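Side-chain contacts in cytochrome cL (Hyphomicrobium denitrificans, PDB 2D0W), which carries a covalently attached haem and probably accepts electrons from methanol dehydrogenase during methanol oxidation in the periplasm: residues 78-83 against 121-126; 94-99 against 113-118. All blocks are in the same frame, centred on the assembly; numbering follows the deposited sequence.

Contact 1: 78-83 against 121-126; sequences SYWTYP and WIRHIQ. With ZN (zinc ion), chain E; HEM (protoporphyrin IX containing Fe), chain H.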
ATOM      1  N   SER A  78       8.843  -3.509 -11.084  1.00 19.40           N
ATOM      2  CA  SER A  78       7.783  -3.217 -12.040  1.00 20.28           C
ATOM      3  C   SER A  78       7.006  -4.423 -12.318  1.00 20.11           C
ATOM      4  O   SER A  78       5.923  -4.352 -12.885  1.00 20.00           O
ATOM      5  CB  SER A  78       8.322  -2.681 -13.378  1.00 22.81           C
ATOM      6  OG  SER A  78       9.354  -3.496 -13.898  1.00 24.98           O
ATOM      7  N   TYR A  79       7.541  -5.564 -11.914  1.00 19.52           N
ATOM      8  CA  TYR A  79       6.873  -6.808 -12.208  1.00 20.21           C
ATOM      9  C   TYR A  79       5.871  -7.301 -11.159  1.00 18.67           C
ATOM     10  O   TYR A  79       6.204  -7.367  -9.994  1.00 18.46           O
ATOM     11  CB  TYR A  79       7.925  -7.892 -12.475  1.00 19.86           C
ATOM     12  CG  TYR A  79       7.250  -9.155 -12.851  1.00 22.54           C
ATOM     13  CD1 TYR A  79       6.946  -9.409 -14.189  1.00 23.65           C
ATOM     14  CD2 TYR A  79       6.858 -10.084 -11.880  1.00 23.25           C
ATOM     15  CE1 TYR A  79       6.308 -10.556 -14.550  1.00 24.31           C
ATOM     16  CE2 TYR A  79       6.176 -11.238 -12.228  1.00 25.35           C
ATOM     17  CZ  TYR A  79       5.932 -11.464 -13.585  1.00 26.65           C
ATOM     18  OH  TYR A  79       5.261 -12.580 -14.009  1.00 25.55           O
ATOM     19  N   TRP A  80       4.654  -7.671 -11.574  1.00 19.47           N
ATOM     20  CA  TRP A  80       3.641  -8.184 -10.632  1.00 18.23           C
ATOM     21  C   TRP A  80       3.089  -9.529 -11.071  1.00 18.46           C
ATOM     22  O   TRP A  80       2.661  -9.695 -12.223  1.00 17.63           O
ATOM     23  CB  TRP A  80       2.483  -7.193 -10.464  1.00 20.00           C
ATOM     24  CG  TRP A  80       2.928  -5.890  -9.940  1.00 20.39           C
ATOM     25  CD1 TRP A  80       3.348  -4.811 -10.667  1.00 22.32           C
ATOM     26  CD2 TRP A  80       3.050  -5.519  -8.573  1.00 20.84           C
ATOM     27  NE1 TRP A  80       3.705  -3.781  -9.832  1.00 20.85           N
ATOM     28  CE2 TRP A  80       3.533  -4.192  -8.542  1.00 22.16           C
ATOM     29  CE3 TRP A  80       2.814  -6.179  -7.366  1.00 21.64           C
ATOM     30  CZ2 TRP A  80       3.777  -3.515  -7.342  1.00 22.01           C
ATOM     31  CZ3 TRP A  80       3.051  -5.514  -6.186  1.00 22.25           C
ATOM     32  CH2 TRP A  80       3.521  -4.187  -6.181  1.00 20.87           C
ATOM     33  N   THR A  81       3.085 -10.483 -10.148  1.00 17.24           N
ATOM     34  CA  THR A  81       2.406 -11.761 -10.376  1.00 18.26           C
ATOM     35  C   THR A  81       0.958 -11.573 -10.754  1.00 19.06           C
ATOM     36  O   THR A  81       0.452 -12.271 -11.636  1.00 17.77           O
ATOM     37  CB  THR A  81       2.471 -12.672  -9.105  1.00 18.00           C
ATOM     38  OG1 THR A  81       3.832 -12.940  -8.823  1.00 19.40           O
ATOM     39  CG2 THR A  81       1.765 -14.026  -9.326  1.00 18.69           C
ATOM     40  N   TYR A  82       0.269 -10.676 -10.043  1.00 18.10           N
ATOM     41  CA  TYR A  82      -1.127 -10.352 -10.287  1.00 19.08           C
ATOM     42  C   TYR A  82      -1.094  -8.895 -10.740  1.00 19.94           C
ATOM     43  O   TYR A  82      -0.871  -7.986  -9.921  1.00 19.31           O
ATOM     44  CB  TYR A  82      -1.909 -10.513  -8.975  1.00 20.70           C
ATOM     45  CG  TYR A  82      -1.789 -11.902  -8.426  1.00 22.05           C
ATOM     46  CD1 TYR A  82      -2.586 -12.954  -8.942  1.00 20.31           C
ATOM     47  CD2 TYR A  82      -0.867 -12.188  -7.412  1.00 20.49           C
ATOM     48  CE1 TYR A  82      -2.464 -14.242  -8.448  1.00 21.64           C
ATOM     49  CE2 TYR A  82      -0.724 -13.482  -6.929  1.00 20.81           C
ATOM     50  CZ  TYR A  82      -1.513 -14.504  -7.451  1.00 21.27           C
ATOM     51  OH  TYR A  82      -1.326 -15.784  -6.954  1.00 22.46           O
ATOM     52  N   PRO A  83      -1.240  -8.658 -12.042  1.00 19.80           N
ATOM     53  CA  PRO A  83      -1.033  -7.271 -12.531  1.00 21.07           C
ATOM     54  C   PRO A  83      -2.037  -6.168 -12.090  1.00 20.18           C
ATOM     55  O   PRO A  83      -1.691  -5.004 -12.161  1.00 20.05           O
ATOM     56  CB  PRO A  83      -0.922  -7.430 -14.075  1.00 22.63           C
ATOM     57  CG  PRO A  83      -1.595  -8.773 -14.394  1.00 23.37           C
ATOM     58  CD  PRO A  83      -1.519  -9.632 -13.128  1.00 21.37           C
ATOM     59  N   TRP A 121       3.254   3.243   1.564  1.00 10.30           N
ATOM     60  CA  TRP A 121       4.677   2.823   1.788  1.00 11.07           C
ATOM     61  C   TRP A 121       5.126   1.896   0.684  1.00 12.89           C
ATOM     62  O   TRP A 121       6.228   2.049   0.185  1.00 13.39           O
ATOM     63  CB  TRP A 121       4.902   2.098   3.133  1.00 11.24           C
ATOM     64  CG  TRP A 121       6.337   1.662   3.359  1.00 15.02           C
ATOM     65  CD1 TRP A 121       6.813   0.372   3.512  1.00 16.75           C
ATOM     66  CD2 TRP A 121       7.470   2.512   3.442  1.00 16.15           C
ATOM     67  NE1 TRP A 121       8.178   0.387   3.704  1.00 16.59           N
ATOM     68  CE2 TRP A 121       8.604   1.691   3.661  1.00 17.86           C
ATOM     69  CE3 TRP A 121       7.646   3.899   3.361  1.00 18.72           C
ATOM     70  CZ2 TRP A 121       9.908   2.221   3.784  1.00 18.63           C
ATOM     71  CZ3 TRP A 121       8.960   4.424   3.473  1.00 19.49           C
ATOM     72  CH2 TRP A 121      10.056   3.573   3.685  1.00 16.86           C
ATOM     73  N   ILE A 122       4.304   0.869   0.374  1.00 12.78           N
ATOM     74  CA  ILE A 122       4.619  -0.042  -0.718  1.00 13.20           C
ATOM     75  C   ILE A 122       4.872   0.694  -2.041  1.00 12.64           C
ATOM     76  O   ILE A 122       5.815   0.374  -2.759  1.00 14.08           O
ATOM     77  CB  ILE A 122       3.536  -1.178  -0.884  1.00 11.81           C
ATOM     78  CG1 ILE A 122       3.505  -2.064   0.377  1.00 11.58           C
ATOM     79  CG2 ILE A 122       3.778  -1.972  -2.200  1.00  9.79           C
ATOM     80  CD1 ILE A 122       2.236  -2.972   0.440  1.00 13.56           C
ATOM     81  N   ARG A 123       4.049   1.684  -2.367  1.00 10.59           N
ATOM     82  CA  ARG A 123       4.298   2.493  -3.579  1.00 12.21           C
ATOM     83  C   ARG A 123       5.610   3.252  -3.465  1.00 10.45           C
ATOM     84  O   ARG A 123       6.354   3.389  -4.465  1.00 12.51           O
ATOM     85  CB  ARG A 123       3.152   3.473  -3.867  1.00  9.46           C
ATOM     86  CG  ARG A 123       1.743   2.785  -4.041  1.00 13.14           C
ATOM     87  CD  ARG A 123       1.869   1.647  -5.019  1.00 11.86           C
ATOM     88  NE  ARG A 123       0.539   1.199  -5.392  1.00 13.92           N
ATOM     89  CZ  ARG A 123       0.258   0.088  -6.056  1.00 14.16           C
ATOM     90  NH1 ARG A 123       1.204  -0.735  -6.422  1.00 12.95           N
ATOM     91  NH2 ARG A 123      -1.007  -0.185  -6.334  1.00 14.64           N
ATOM     92  N   HIS A 124       5.885   3.775  -2.272  1.00  9.14           N
ATOM     93  CA  HIS A 124       7.101   4.638  -2.068  1.00 11.35           C
ATOM     94  C   HIS A 124       8.474   3.944  -2.265  1.00 10.54           C
ATOM     95  O   HIS A 124       9.462   4.597  -2.645  1.00  9.60           O
ATOM     96  CB  HIS A 124       7.084   5.301  -0.680  1.00 11.25           C
ATOM     97  CG  HIS A 124       8.112   6.390  -0.528  1.00 12.36           C
ATOM     98  ND1 HIS A 124       7.993   7.623  -1.142  1.00 15.80           N
ATOM     99  CD2 HIS A 124       9.263   6.432   0.178  1.00 14.55           C
ATOM    100  CE1 HIS A 124       9.046   8.368  -0.830  1.00 15.39           C
ATOM    101  NE2 HIS A 124       9.835   7.661  -0.040  1.00 14.60           N
ATOM    102  N   ILE A 125       8.517   2.650  -1.940  1.00 11.75           N
ATOM    103  CA  ILE A 125       9.726   1.811  -2.031  1.00 12.86           C
ATOM    104  C   ILE A 125      10.077   1.275  -3.426  1.00 13.96           C
ATOM    105  O   ILE A 125      11.144   0.658  -3.601  1.00 13.64           O
ATOM    106  CB  ILE A 125       9.714   0.620  -0.963  1.00 14.08           C
ATOM    107  CG1 ILE A 125       8.519  -0.341  -1.125  1.00 15.36           C
ATOM    108  CG2 ILE A 125       9.806   1.161   0.495  1.00 13.46           C
ATOM    109  CD1 ILE A 125       8.424  -1.391   0.024  1.00 12.77           C
ATOM    110  N   GLN A 126       9.187   1.535  -4.399  1.00 14.81           N
ATOM    111  CA  GLN A 126       9.415   1.306  -5.828  1.00 15.02           C
ATOM    112  C   GLN A 126      10.740   1.909  -6.279  1.00 15.24           C
ATOM    113  O   GLN A 126      11.070   3.019  -5.939  1.00 14.29           O
ATOM    114  CB  GLN A 126       8.282   1.926  -6.652  1.00 15.88           C
ATOM    115  CG  GLN A 126       8.344   1.638  -8.150  1.00 15.08           C
ATOM    116  CD  GLN A 126       8.330   0.139  -8.480  1.00 15.38           C
ATOM    117  OE1 GLN A 126       8.942  -0.289  -9.464  1.00 15.61           O
ATOM    118  NE2 GLN A 126       7.619  -0.652  -7.684  1.00 11.93           N
TER
HETATM  119 ZN    ZN E1214       7.334  -7.584  -7.983  1.00 44.96          ZN
HETATM  120  CHA HEM H 200       2.356 -12.225  -2.460  1.00 11.45           C
HETATM  121  CHB HEM H 200       1.952  -8.087   0.089  1.00 11.35           C
HETATM  122  CHC HEM H 200       2.776 -10.386   4.308  1.00 11.09           C
HETATM  123  CHD HEM H 200       4.343 -14.119   1.627  1.00 12.06           C
HETATM  124  C1A HEM H 200       2.084 -10.887  -2.164  1.00 13.45           C
HETATM  125  C2A HEM H 200       1.580  -9.846  -3.050  1.00 10.27           C
HETATM  126  C3A HEM H 200       1.503  -8.717  -2.345  1.00 12.24           C
HETATM  127  C4A HEM H 200       1.916  -8.974  -0.971  1.00 13.60           C
HETATM  128  CMA HEM H 200       1.050  -7.309  -2.851  1.00 11.38           C
HETATM  129  CAA HEM H 200       1.277 -10.015  -4.556  1.00 10.58           C
HETATM  130  CBA HEM H 200       2.606  -9.766  -5.289  1.00 10.55           C
HETATM  131  CGA HEM H 200       2.440  -9.728  -6.804  1.00 15.58           C
HETATM  132  O1A HEM H 200       1.295  -9.592  -7.297  1.00 14.75           O
HETATM  133  O2A HEM H 200       3.472  -9.845  -7.506  1.00 17.30           O
HETATM  134  C1B HEM H 200       2.086  -8.349   1.458  1.00 14.31           C
HETATM  135  C2B HEM H 200       1.978  -7.443   2.608  1.00 13.21           C
HETATM  136  C3B HEM H 200       2.111  -8.063   3.677  1.00 11.92           C
HETATM  137  C4B HEM H 200       2.421  -9.433   3.409  1.00 12.69           C
HETATM  138  CMB HEM H 200       1.786  -5.942   2.399  1.00 12.82           C
HETATM  139  CAB HEM H 200       1.723  -7.547   5.072  1.00 11.21           C
HETATM  140  CBB HEM H 200       0.547  -7.047   5.299  1.00  9.54           C
HETATM  141  C1C HEM H 200       3.304 -11.609   3.953  1.00 14.09           C
HETATM  142  C2C HEM H 200       3.647 -12.723   4.859  1.00 12.99           C
HETATM  143  C3C HEM H 200       4.125 -13.708   4.122  1.00 15.39           C
HETATM  144  C4C HEM H 200       3.989 -13.338   2.704  1.00 13.11           C
HETATM  145  CMC HEM H 200       3.915 -12.463   6.333  1.00 13.84           C
HETATM  146  CAC HEM H 200       4.944 -14.975   4.533  1.00 14.46           C
HETATM  147  CBC HEM H 200       4.495 -15.653   5.554  1.00 12.62           C
HETATM  148  C1D HEM H 200       3.897 -14.043   0.323  1.00 11.53           C
HETATM  149  C2D HEM H 200       3.986 -15.088  -0.679  1.00 14.72           C
HETATM  150  C3D HEM H 200       3.360 -14.510  -1.944  1.00 11.95           C
HETATM  151  C4D HEM H 200       2.970 -13.153  -1.612  1.00 11.93           C
HETATM  152  CMD HEM H 200       4.589 -16.513  -0.483  1.00 13.15           C
HETATM  153  CAD HEM H 200       3.150 -15.188  -3.345  1.00 13.10           C
HETATM  154  CBD HEM H 200       1.659 -15.537  -3.322  1.00 15.88           C
HETATM  155  CGD HEM H 200       1.086 -15.851  -4.682  1.00 17.09           C
HETATM  156  O1D HEM H 200      -0.134 -16.068  -4.800  1.00 16.27           O
HETATM  157  O2D HEM H 200       1.860 -15.855  -5.649  1.00 17.21           O
HETATM  158  NA  HEM H 200       2.285 -10.300  -0.929  1.00 13.94           N
HETATM  159  NB  HEM H 200       2.433  -9.544   2.050  1.00 11.54           N
HETATM  160  NC  HEM H 200       3.476 -12.039   2.646  1.00 15.50           N
HETATM  161  ND  HEM H 200       3.320 -12.929  -0.280  1.00 12.13           N
HETATM  162 FE   HEM H 200       2.784 -11.206   0.894  1.00 14.17          FE
HETATM  163  O   HOH W   1       6.535  -5.339  -7.458  1.00 14.16           O
HETATM  164  O   HOH W   2       6.188  -9.869  -7.768  1.00 23.91           O
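Trp-80 and Arg-123 meet because both first torsions place CG beside the backbone N (chi1 -60° and -58°): with its CB pointing toward helix 112-124, Trp-80 lays its six-membered ring against the arginine, whose chain, bent at chi2, brings the guanidinium back to it. NH1 comes within 3.9 Å of Trp-80 CZ2. That carbon lies at the edge of the guanidinium, whose plane stands 85° from the indole, so this is plain van der Waals contact and not a stack. The polar work of Arg-123 goes elsewhere: NH1 bonds to the carbonyl of Asn-85 and NE pairs with Asp-88, which fixes the group's rotation beside the tryptophan. Further along, Gln-126 OE1 approaches Ser-78 N at 3.6 Å without a hydrogen bond between them; the side-chain amide of Gln-126 is held by Asp-128 N at OE1 and by Asp-77 O at NE2, and Ser-78 N bonds to Asp-128 OD2.

In this class I c-type cytochrome fold, the loop 78-83 closes the propionate side of the haem. The backbone N of Thr-81 donates to O2A at 2.7 Å, and the N of Tyr-82 reaches O1A at 3.1 Å, so successive amides grip both oxygens of one carboxylate. The other propionate takes a very short bond, 2.5 Å, from Tyr-82 OH to O1D. Trp-80 presents its ring edge to the first carboxylate, with CE3 3.6 Å from haem CGA, while from helix 112-124 the CD1 methyl of Ile-122 reaches the haem methyl CMB. CB of Tyr-79 points away from the helix, but its carbonyl O binds a zinc ion at 2.3 Å, a site shared with Gly-74, Asp-77 and two waters; one of these waters also donates to haem O2A.

Contact 2: 94-99 against 113-118; sequences TIFGGA and DNMLKL. With HEM (protoporphyrin IX containing Fe), chain H.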
ATOM      1  N   THR A  94      -5.393  -7.758  -2.648  1.00 13.75           N
ATOM      2  CA  THR A  94      -4.370  -8.795  -2.387  1.00 14.71           C
ATOM      3  C   THR A  94      -4.009  -8.825  -0.909  1.00 15.49           C
ATOM      4  O   THR A  94      -4.024  -9.889  -0.272  1.00 13.21           O
ATOM      5  CB  THR A  94      -3.154  -8.575  -3.270  1.00 15.23           C
ATOM      6  OG1 THR A  94      -3.591  -8.671  -4.623  1.00 16.37           O
ATOM      7  CG2 THR A  94      -2.037  -9.609  -2.995  1.00 14.92           C
ATOM      8  N   ILE A  95      -3.747  -7.647  -0.339  1.00 12.40           N
ATOM      9  CA  ILE A  95      -3.434  -7.554   1.087  1.00 11.85           C
ATOM     10  C   ILE A  95      -4.611  -7.966   1.936  1.00 10.95           C
ATOM     11  O   ILE A  95      -4.425  -8.761   2.848  1.00 10.78           O
ATOM     12  CB  ILE A  95      -2.892  -6.163   1.504  1.00 11.79           C
ATOM     13  CG1 ILE A  95      -1.731  -5.805   0.585  1.00  9.75           C
ATOM     14  CG2 ILE A  95      -2.399  -6.186   2.995  1.00 13.30           C
ATOM     15  CD1 ILE A  95      -1.411  -4.284   0.514  1.00  6.61           C
ATOM     16  N   PHE A  96      -5.812  -7.468   1.612  1.00 11.99           N
ATOM     17  CA  PHE A  96      -6.986  -7.701   2.443  1.00 12.70           C
ATOM     18  C   PHE A  96      -7.342  -9.191   2.443  1.00 13.27           C
ATOM     19  O   PHE A  96      -7.506  -9.787   3.501  1.00 13.29           O
ATOM     20  CB  PHE A  96      -8.233  -6.892   1.977  1.00 12.68           C
ATOM     21  CG  PHE A  96      -9.304  -6.806   3.013  1.00 13.61           C
ATOM     22  CD1 PHE A  96     -10.128  -7.900   3.302  1.00 12.68           C
ATOM     23  CD2 PHE A  96      -9.509  -5.631   3.721  1.00 12.58           C
ATOM     24  CE1 PHE A  96     -11.121  -7.798   4.293  1.00 12.37           C
ATOM     25  CE2 PHE A  96     -10.465  -5.536   4.703  1.00 12.85           C
ATOM     26  CZ  PHE A  96     -11.268  -6.614   5.002  1.00 12.71           C
ATOM     27  N   GLY A  97      -7.487  -9.762   1.242  1.00 13.75           N
ATOM     28  CA  GLY A  97      -8.006 -11.122   1.115  1.00 14.22           C
ATOM     29  C   GLY A  97      -6.931 -12.163   0.964  1.00 16.64           C
ATOM     30  O   GLY A  97      -7.228 -13.333   1.097  1.00 16.83           O
ATOM     31  N   GLY A  98      -5.686 -11.750   0.705  1.00 16.69           N
ATOM     32  CA  GLY A  98      -4.558 -12.679   0.532  1.00 17.23           C
ATOM     33  C   GLY A  98      -4.369 -13.216  -0.885  1.00 17.78           C
ATOM     34  O   GLY A  98      -5.077 -12.786  -1.808  1.00 16.60           O
ATOM     35  N   ALA A  99      -3.400 -14.138  -1.052  1.00 17.78           N
ATOM     36  CA  ALA A  99      -3.151 -14.789  -2.349  1.00 18.11           C
ATOM     37  C   ALA A  99      -2.999 -16.320  -2.189  1.00 18.10           C
ATOM     38  O   ALA A  99      -3.788 -16.938  -1.477  1.00 16.08           O
ATOM     39  CB  ALA A  99      -1.940 -14.152  -3.067  1.00 17.98           C
ATOM     40  N   ASP A 113      -7.683   2.615   7.676  1.00 16.81           N
ATOM     41  CA  ASP A 113      -6.867   3.834   7.498  1.00 16.73           C
ATOM     42  C   ASP A 113      -5.385   3.450   7.475  1.00 14.72           C
ATOM     43  O   ASP A 113      -4.615   4.000   6.688  1.00 14.32           O
ATOM     44  CB  ASP A 113      -7.158   4.858   8.608  1.00 15.78           C
ATOM     45  CG  ASP A 113      -6.566   6.248   8.303  1.00 18.80           C
ATOM     46  OD1 ASP A 113      -6.846   6.829   7.230  1.00 15.45           O
ATOM     47  OD2 ASP A 113      -5.782   6.741   9.145  1.00 22.52           O
ATOM     48  N   ASN A 114      -5.028   2.478   8.313  1.00 13.52           N
ATOM     49  CA  ASN A 114      -3.665   1.968   8.355  1.00 15.42           C
ATOM     50  C   ASN A 114      -3.327   1.167   7.122  1.00 14.99           C
ATOM     51  O   ASN A 114      -2.220   1.254   6.621  1.00 13.69           O
ATOM     52  CB  ASN A 114      -3.386   1.172   9.634  1.00 15.82           C
ATOM     53  CG  ASN A 114      -3.227   2.101  10.874  1.00 17.12           C
ATOM     54  OD1 ASN A 114      -2.813   3.220  10.762  1.00 16.97           O
ATOM     55  ND2 ASN A 114      -3.595   1.616  12.029  1.00 18.32           N
ATOM     56  N   MET A 115      -4.284   0.391   6.630  1.00 14.26           N
ATOM     57  CA  MET A 115      -4.097  -0.320   5.361  1.00 14.57           C
ATOM     58  C   MET A 115      -3.686   0.648   4.285  1.00 13.51           C
ATOM     59  O   MET A 115      -2.864   0.337   3.403  1.00 12.64           O
ATOM     60  CB  MET A 115      -5.408  -0.999   4.948  1.00 16.86           C
ATOM     61  CG  MET A 115      -5.366  -1.527   3.526  1.00 22.28           C
ATOM     62  SD  MET A 115      -4.398  -3.042   3.436  1.00 28.46           S
ATOM     63  CE  MET A 115      -5.680  -4.206   3.889  1.00 25.13           C
ATOM     64  N   LEU A 116      -4.288   1.834   4.302  1.00 12.72           N
ATOM     65  CA  LEU A 116      -4.011   2.809   3.228  1.00 11.52           C
ATOM     66  C   LEU A 116      -2.626   3.424   3.310  1.00 10.89           C
ATOM     67  O   LEU A 116      -2.073   3.878   2.305  1.00 12.39           O
ATOM     68  CB  LEU A 116      -5.112   3.878   3.195  1.00  9.75           C
ATOM     69  CG  LEU A 116      -6.468   3.382   2.763  1.00 12.08           C
ATOM     70  CD1 LEU A 116      -7.427   4.541   2.802  1.00 12.14           C
ATOM     71  CD2 LEU A 116      -6.411   2.732   1.353  1.00 11.41           C
ATOM     72  N   LYS A 117      -2.093   3.516   4.525  1.00 11.40           N
ATOM     73  CA  LYS A 117      -0.750   4.037   4.765  1.00 12.64           C
ATOM     74  C   LYS A 117       0.282   2.968   4.418  1.00 10.24           C
ATOM     75  O   LYS A 117       1.367   3.214   3.919  1.00  8.50           O
ATOM     76  CB  LYS A 117      -0.593   4.427   6.240  1.00 13.48           C
ATOM     77  CG  LYS A 117      -1.393   5.668   6.683  1.00 17.06           C
ATOM     78  CD  LYS A 117      -1.247   5.820   8.214  1.00 19.88           C
ATOM     79  CE  LYS A 117      -1.765   7.124   8.726  1.00 23.18           C
ATOM     80  NZ  LYS A 117      -3.178   7.201   8.371  1.00 28.22           N
ATOM     81  N   LEU A 118      -0.068   1.743   4.728  1.00  9.80           N
ATOM     82  CA  LEU A 118       0.765   0.603   4.294  1.00 11.56           C
ATOM     83  C   LEU A 118       0.940   0.622   2.772  1.00 10.57           C
ATOM     84  O   LEU A 118       2.043   0.442   2.255  1.00  9.69           O
ATOM     85  CB  LEU A 118       0.096  -0.709   4.709  1.00 11.05           C
ATOM     86  CG  LEU A 118       0.703  -2.011   4.165  1.00 11.76           C
ATOM     87  CD1 LEU A 118       2.206  -2.109   4.448  1.00 10.90           C
ATOM     88  CD2 LEU A 118      -0.110  -3.226   4.725  1.00 10.44           C
TER
HETATM   89  CHA HEM H 200       2.356 -12.225  -2.460  1.00 11.45           C
HETATM   90  CHB HEM H 200       1.952  -8.087   0.089  1.00 11.35           C
HETATM   91  CHC HEM H 200       2.776 -10.386   4.308  1.00 11.09           C
HETATM   92  CHD HEM H 200       4.343 -14.119   1.627  1.00 12.06           C
HETATM   93  C1A HEM H 200       2.084 -10.887  -2.164  1.00 13.45           C
HETATM   94  C2A HEM H 200       1.580  -9.846  -3.050  1.00 10.27           C
HETATM   95  C3A HEM H 200       1.503  -8.717  -2.345  1.00 12.24           C
HETATM   96  C4A HEM H 200       1.916  -8.974  -0.971  1.00 13.60           C
HETATM   97  CMA HEM H 200       1.050  -7.309  -2.851  1.00 11.38           C
HETATM   98  CAA HEM H 200       1.277 -10.015  -4.556  1.00 10.58           C
HETATM   99  CBA HEM H 200       2.606  -9.766  -5.289  1.00 10.55           C
HETATM  100  CGA HEM H 200       2.440  -9.728  -6.804  1.00 15.58           C
HETATM  101  O1A HEM H 200       1.295  -9.592  -7.297  1.00 14.75           O
HETATM  102  O2A HEM H 200       3.472  -9.845  -7.506  1.00 17.30           O
HETATM  103  C1B HEM H 200       2.086  -8.349   1.458  1.00 14.31           C
HETATM  104  C2B HEM H 200       1.978  -7.443   2.608  1.00 13.21           C
HETATM  105  C3B HEM H 200       2.111  -8.063   3.677  1.00 11.92           C
HETATM  106  C4B HEM H 200       2.421  -9.433   3.409  1.00 12.69           C
HETATM  107  CMB HEM H 200       1.786  -5.942   2.399  1.00 12.82           C
HETATM  108  CAB HEM H 200       1.723  -7.547   5.072  1.00 11.21           C
HETATM  109  CBB HEM H 200       0.547  -7.047   5.299  1.00  9.54           C
HETATM  110  C1C HEM H 200       3.304 -11.609   3.953  1.00 14.09           C
HETATM  111  C2C HEM H 200       3.647 -12.723   4.859  1.00 12.99           C
HETATM  112  C3C HEM H 200       4.125 -13.708   4.122  1.00 15.39           C
HETATM  113  C4C HEM H 200       3.989 -13.338   2.704  1.00 13.11           C
HETATM  114  CMC HEM H 200       3.915 -12.463   6.333  1.00 13.84           C
HETATM  115  CAC HEM H 200       4.944 -14.975   4.533  1.00 14.46           C
HETATM  116  CBC HEM H 200       4.495 -15.653   5.554  1.00 12.62           C
HETATM  117  C1D HEM H 200       3.897 -14.043   0.323  1.00 11.53           C
HETATM  118  C2D HEM H 200       3.986 -15.088  -0.679  1.00 14.72           C
HETATM  119  C3D HEM H 200       3.360 -14.510  -1.944  1.00 11.95           C
HETATM  120  C4D HEM H 200       2.970 -13.153  -1.612  1.00 11.93           C
HETATM  121  CMD HEM H 200       4.589 -16.513  -0.483  1.00 13.15           C
HETATM  122  CAD HEM H 200       3.150 -15.188  -3.345  1.00 13.10           C
HETATM  123  CBD HEM H 200       1.659 -15.537  -3.322  1.00 15.88           C
HETATM  124  CGD HEM H 200       1.086 -15.851  -4.682  1.00 17.09           C
HETATM  125  O1D HEM H 200      -0.134 -16.068  -4.800  1.00 16.27           O
HETATM  126  O2D HEM H 200       1.860 -15.855  -5.649  1.00 17.21           O
HETATM  127  NA  HEM H 200       2.285 -10.300  -0.929  1.00 13.94           N
HETATM  128  NB  HEM H 200       2.433  -9.544   2.050  1.00 11.54           N
HETATM  129  NC  HEM H 200       3.476 -12.039   2.646  1.00 15.50           N
HETATM  130  ND  HEM H 200       3.320 -12.929  -0.280  1.00 12.13           N
HETATM  131 FE   HEM H 200       2.784 -11.206   0.894  1.00 14.17          FE
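Ile-95 and Met-115 form the apolar heart of this contact, their side chains running alongside one another and pointing opposite ways where helices 88-97 and 112-124 come together. The CG2 branch of Ile-95 lies 3.8 Å from Met-115 SD and 3.9 Å from its CE. Met-115 starts with CG anti to the backbone N (chi1 169°), then folds at chi2 and chi3, which curls CE back against the other helix. There the methyl is 4.1 Å from Phe-96 CD2, approaching the ring obliquely, and also sits near the backbone N of Phe-96; the methionine side chain lies roughly perpendicular to that of the phenylalanine. Leu-118, one turn further on, brings its CD2 branch to Ile-95 CG2 at 4.1 Å.

The two helices belong to the class I cytochrome c fold, and their apolar layer continues onto the haem. Ile-95 CG2 and Leu-118 CD2 converge on CBB, the end carbon of a former vinyl group, 3.8 and 3.9 Å away respectively, while Ile-95 CG1 faces the methyl CMB. An alanine at Ile-95 is likely to open a gap between the two helices, with Met-115 SD and haem CBB losing the branch they pack against. Thr-94 adds its CG2 methyl 3.6 Å from haem C2A; its OG1 has hydrogen-bonding partners elsewhere, Asn-85 among them.

The salt bridge here stays within one helix: Lys-117 NZ reaches back one turn to Asp-113 OD2 at 2.8 Å, meeting the oxygen from above the carboxylate plane. The second carboxylate oxygen, OD1, is hydrogen-bonded to the hydroxyls of Tyr-41 and Thr-27.

Helix 112-124 serves both contacts: its residues 113-118 pack on helix 88-97 in contact 2, and the end of the helix with the residues after it, 121-126, meets the loop 78-83 in contact 1. The centres lie 13 Å apart, yet the packing is continuous, with Ile-122 CD1 3.9 Å from Ile-95 CD1, both beside the haem methyl CMB. A second junction lies at the haem propionate carrying O1D, where Tyr-82 CE2 of contact 1 is 4.1 Å from Ala-99 CB of contact 2. Contact 1 supplies mainly hydrogen bonds to the propionates, alongside Asn-85 and Asn-100, whereas contact 2 is mainly apolar packing on the porphyrin and a former vinyl group.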